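Local coordinates for protein succinate dehydrogenase subunit A (Mycolicibacterium smegmatis, PDB 7D6V) that probably oxidises succinate to fumarate as the FAD-carrying flavoprotein subunit of the respiratory succinate dehydrogenase Sdh1, feeding electrons toward quinone, at residues A233-S238 and M540-L545. Residues are numbered along the deposited sequence; the frame is centred on the assembly and turned at random.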
ATOM      1  N   ALA A 233     -13.372  21.284 -16.283  1.00 16.64           N
ATOM      2  CA  ALA A 233     -12.976  21.824 -17.578  1.00 16.64           C
ATOM      3  C   ALA A 233     -14.187  22.093 -18.454  1.00 16.64           C
ATOM      4  O   ALA A 233     -14.226  23.086 -19.192  1.00 16.64           O
ATOM      5  CB  ALA A 233     -12.016  20.863 -18.275  1.00 16.64           C
ATOM      6  N   LEU A 234     -15.196  21.227 -18.374  1.00 17.74           N
ATOM      7  CA  LEU A 234     -16.367  21.383 -19.219  1.00 17.74           C
ATOM      8  C   LEU A 234     -17.153  22.635 -18.843  1.00 17.74           C
ATOM      9  O   LEU A 234     -17.668  23.340 -19.717  1.00 17.74           O
ATOM     10  CB  LEU A 234     -17.214  20.117 -19.110  1.00 17.74           C
ATOM     11  CG  LEU A 234     -18.382  19.858 -20.044  1.00 17.74           C
ATOM     12  CD1 LEU A 234     -17.884  19.765 -21.470  1.00 17.74           C
ATOM     13  CD2 LEU A 234     -19.047  18.571 -19.636  1.00 17.74           C
ATOM     14  N   ARG A 235     -17.238  22.943 -17.545  1.00 17.05           N
ATOM     15  CA  ARG A 235     -17.895  24.168 -17.102  1.00 17.05           C
ATOM     16  C   ARG A 235     -17.007  25.396 -17.264  1.00 17.05           C
ATOM     17  O   ARG A 235     -17.523  26.511 -17.384  1.00 17.05           O
ATOM     18  CB  ARG A 235     -18.341  24.035 -15.645  1.00 17.05           C
ATOM     19  CG  ARG A 235     -19.496  23.071 -15.433  1.00 17.05           C
ATOM     20  CD  ARG A 235     -20.094  23.199 -14.038  1.00 17.05           C
ATOM     21  NE  ARG A 235     -19.125  22.909 -12.987  1.00 17.05           N
ATOM     22  CZ  ARG A 235     -19.029  21.743 -12.361  1.00 17.05           C
ATOM     23  NH1 ARG A 235     -18.116  21.569 -11.418  1.00 17.05           N
ATOM     24  NH2 ARG A 235     -19.844  20.751 -12.678  1.00 17.05           N
ATOM     25  N   ALA A 236     -15.683  25.222 -17.262  1.00 16.63           N
ATOM     26  CA  ALA A 236     -14.798  26.351 -17.524  1.00 16.63           C
ATOM     27  C   ALA A 236     -14.821  26.747 -18.990  1.00 16.63           C
ATOM     28  O   ALA A 236     -14.562  27.908 -19.321  1.00 16.63           O
ATOM     29  CB  ALA A 236     -13.373  26.020 -17.087  1.00 16.63           C
ATOM     30  N   GLY A 237     -15.116  25.804 -19.879  1.00 16.69           N
ATOM     31  CA  GLY A 237     -15.307  26.147 -21.273  1.00 16.69           C
ATOM     32  C   GLY A 237     -14.493  25.311 -22.234  1.00 16.69           C
ATOM     33  O   GLY A 237     -14.452  25.599 -23.433  1.00 16.69           O
ATOM     34  N   SER A 238     -13.842  24.276 -21.722  1.00 17.74           N
ATOM     35  CA  SER A 238     -13.085  23.363 -22.566  1.00 17.74           C
ATOM     36  C   SER A 238     -14.029  22.302 -23.123  1.00 17.74           C
ATOM     37  O   SER A 238     -15.253  22.390 -22.998  1.00 17.74           O
ATOM     38  CB  SER A 238     -11.928  22.754 -21.785  1.00 17.74           C
ATOM     39  OG  SER A 238     -11.156  23.761 -21.161  1.00 17.74           O
ATOM     40  N   MET A 540     -22.192  15.039  -6.839  1.00 19.12           N
ATOM     41  CA  MET A 540     -23.264  14.517  -7.675  1.00 19.12           C
ATOM     42  C   MET A 540     -23.486  15.361  -8.924  1.00 19.12           C
ATOM     43  O   MET A 540     -23.893  14.828  -9.958  1.00 19.12           O
ATOM     44  CB  MET A 540     -24.554  14.416  -6.865  1.00 19.12           C
ATOM     45  CG  MET A 540     -24.821  13.033  -6.289  1.00 19.12           C
ATOM     46  SD  MET A 540     -24.787  11.730  -7.529  1.00 19.12           S
ATOM     47  CE  MET A 540     -26.395  11.948  -8.279  1.00 19.12           C
ATOM     48  N   ARG A 541     -23.222  16.669  -8.863  1.00 18.84           N
ATOM     49  CA  ARG A 541     -23.434  17.502 -10.044  1.00 18.84           C
ATOM     50  C   ARG A 541     -22.415  17.186 -11.137  1.00 18.84           C
ATOM     51  O   ARG A 541     -22.769  17.087 -12.322  1.00 18.84           O
ATOM     52  CB  ARG A 541     -23.410  18.985  -9.653  1.00 18.84           C
ATOM     53  CG  ARG A 541     -22.042  19.564  -9.338  1.00 18.84           C
ATOM     54  CD  ARG A 541     -22.137  20.972  -8.775  1.00 18.84           C
ATOM     55  NE  ARG A 541     -22.423  21.976  -9.796  1.00 18.84           N
ATOM     56  CZ  ARG A 541     -21.616  22.990 -10.094  1.00 18.84           C
ATOM     57  NH1 ARG A 541     -20.467  23.137  -9.452  1.00 18.84           N
ATOM     58  NH2 ARG A 541     -21.959  23.859 -11.031  1.00 18.84           N
ATOM     59  N   ASN A 542     -21.152  16.983 -10.752  1.00 18.26           N
ATOM     60  CA  ASN A 542     -20.145  16.546 -11.710  1.00 18.26           C
ATOM     61  C   ASN A 542     -20.488  15.176 -12.270  1.00 18.26           C
ATOM     62  O   ASN A 542     -20.343  14.933 -13.475  1.00 18.26           O
ATOM     63  CB  ASN A 542     -18.769  16.517 -11.051  1.00 18.26           C
ATOM     64  CG  ASN A 542     -18.451  17.795 -10.315  1.00 18.26           C
ATOM     65  OD1 ASN A 542     -18.757  18.887 -10.787  1.00 18.26           O
ATOM     66  ND2 ASN A 542     -17.835  17.667  -9.150  1.00 18.26           N
ATOM     67  N   MET A 543     -20.944  14.266 -11.405  1.00 19.47           N
ATOM     68  CA  MET A 543     -21.300  12.933 -11.880  1.00 19.47           C
ATOM     69  C   MET A 543     -22.451  12.989 -12.878  1.00 19.47           C
ATOM     70  O   MET A 543     -22.430  12.289 -13.895  1.00 19.47           O
ATOM     71  CB  MET A 543     -21.640  12.026 -10.699  1.00 19.47           C
ATOM     72  CG  MET A 543     -20.433  11.304 -10.133  1.00 19.47           C
ATOM     73  SD  MET A 543     -20.833  10.066  -8.893  1.00 19.47           S
ATOM     74  CE  MET A 543     -20.939  11.077  -7.422  1.00 19.47           C
ATOM     75  N   LEU A 544     -23.455  13.827 -12.613  1.00 19.85           N
ATOM     76  CA  LEU A 544     -24.584  13.950 -13.530  1.00 19.85           C
ATOM     77  C   LEU A 544     -24.152  14.527 -14.872  1.00 19.85           C
ATOM     78  O   LEU A 544     -24.580  14.042 -15.930  1.00 19.85           O
ATOM     79  CB  LEU A 544     -25.677  14.814 -12.904  1.00 19.85           C
ATOM     80  CG  LEU A 544     -26.490  14.194 -11.766  1.00 19.85           C
ATOM     81  CD1 LEU A 544     -27.320  15.252 -11.060  1.00 19.85           C
ATOM     82  CD2 LEU A 544     -27.374  13.076 -12.282  1.00 19.85           C
ATOM     83  N   LEU A 545     -23.303  15.557 -14.853  1.00 19.65           N
ATOM     84  CA  LEU A 545     -22.829  16.144 -16.104  1.00 19.65           C
ATOM     85  C   LEU A 545     -22.043  15.126 -16.929  1.00 19.65           C
ATOM     86  O   LEU A 545     -22.256  14.983 -18.142  1.00 19.65           O
ATOM     87  CB  LEU A 545     -21.980  17.377 -15.803  1.00 19.65           C
ATOM     88  CG  LEU A 545     -21.624  18.293 -16.970  1.00 19.65           C
ATOM     89  CD1 LEU A 545     -22.879  18.825 -17.608  1.00 19.65           C
ATOM     90  CD2 LEU A 545     -20.739  19.430 -16.504  1.00 19.65           C
TER
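Leu234 and Leu545 mark the nearest backbone approach of two helices, with CA atoms 8.9 Å apart, and the atoms that meet across this spacing all belong to side chains. Here the end of helix 230-236, in the FAD-binding region, meets helix 532-556, in the C-terminal region of the fumarate reductase/succinate dehydrogenase flavoprotein family. The apolar part of the contact is small: Leu234 CD2 lies 3.7 Å from Leu545 CD2, and the latter methyl also borders Arg235 CG. Beyond CG, the Arg235 chain reaches across to helix 532-556. Its guanidinium lies flat on that of Arg541, with centres 3.7 Å apart and planes at 18°, an offset stack of two like charges. Such a pairing would be expected to repel; the long, weak ion pair of Arg235 NE with Glu176 OE1 may offset part of this, and Arg541 NH2 has a weak hydrogen bond to Pro590 O. The Asn542 side chain is about 6 Å from the bound FAD, which places this end of the contact close to the cofactor. Asn542 OD1 lies in the Arg235 guanidinium plane and is gripped end-on, accepting bent bonds from Arg235 NH1 (2.8 Å, N-H...O 146°) and Arg235 NH2 (2.9 Å, 143°).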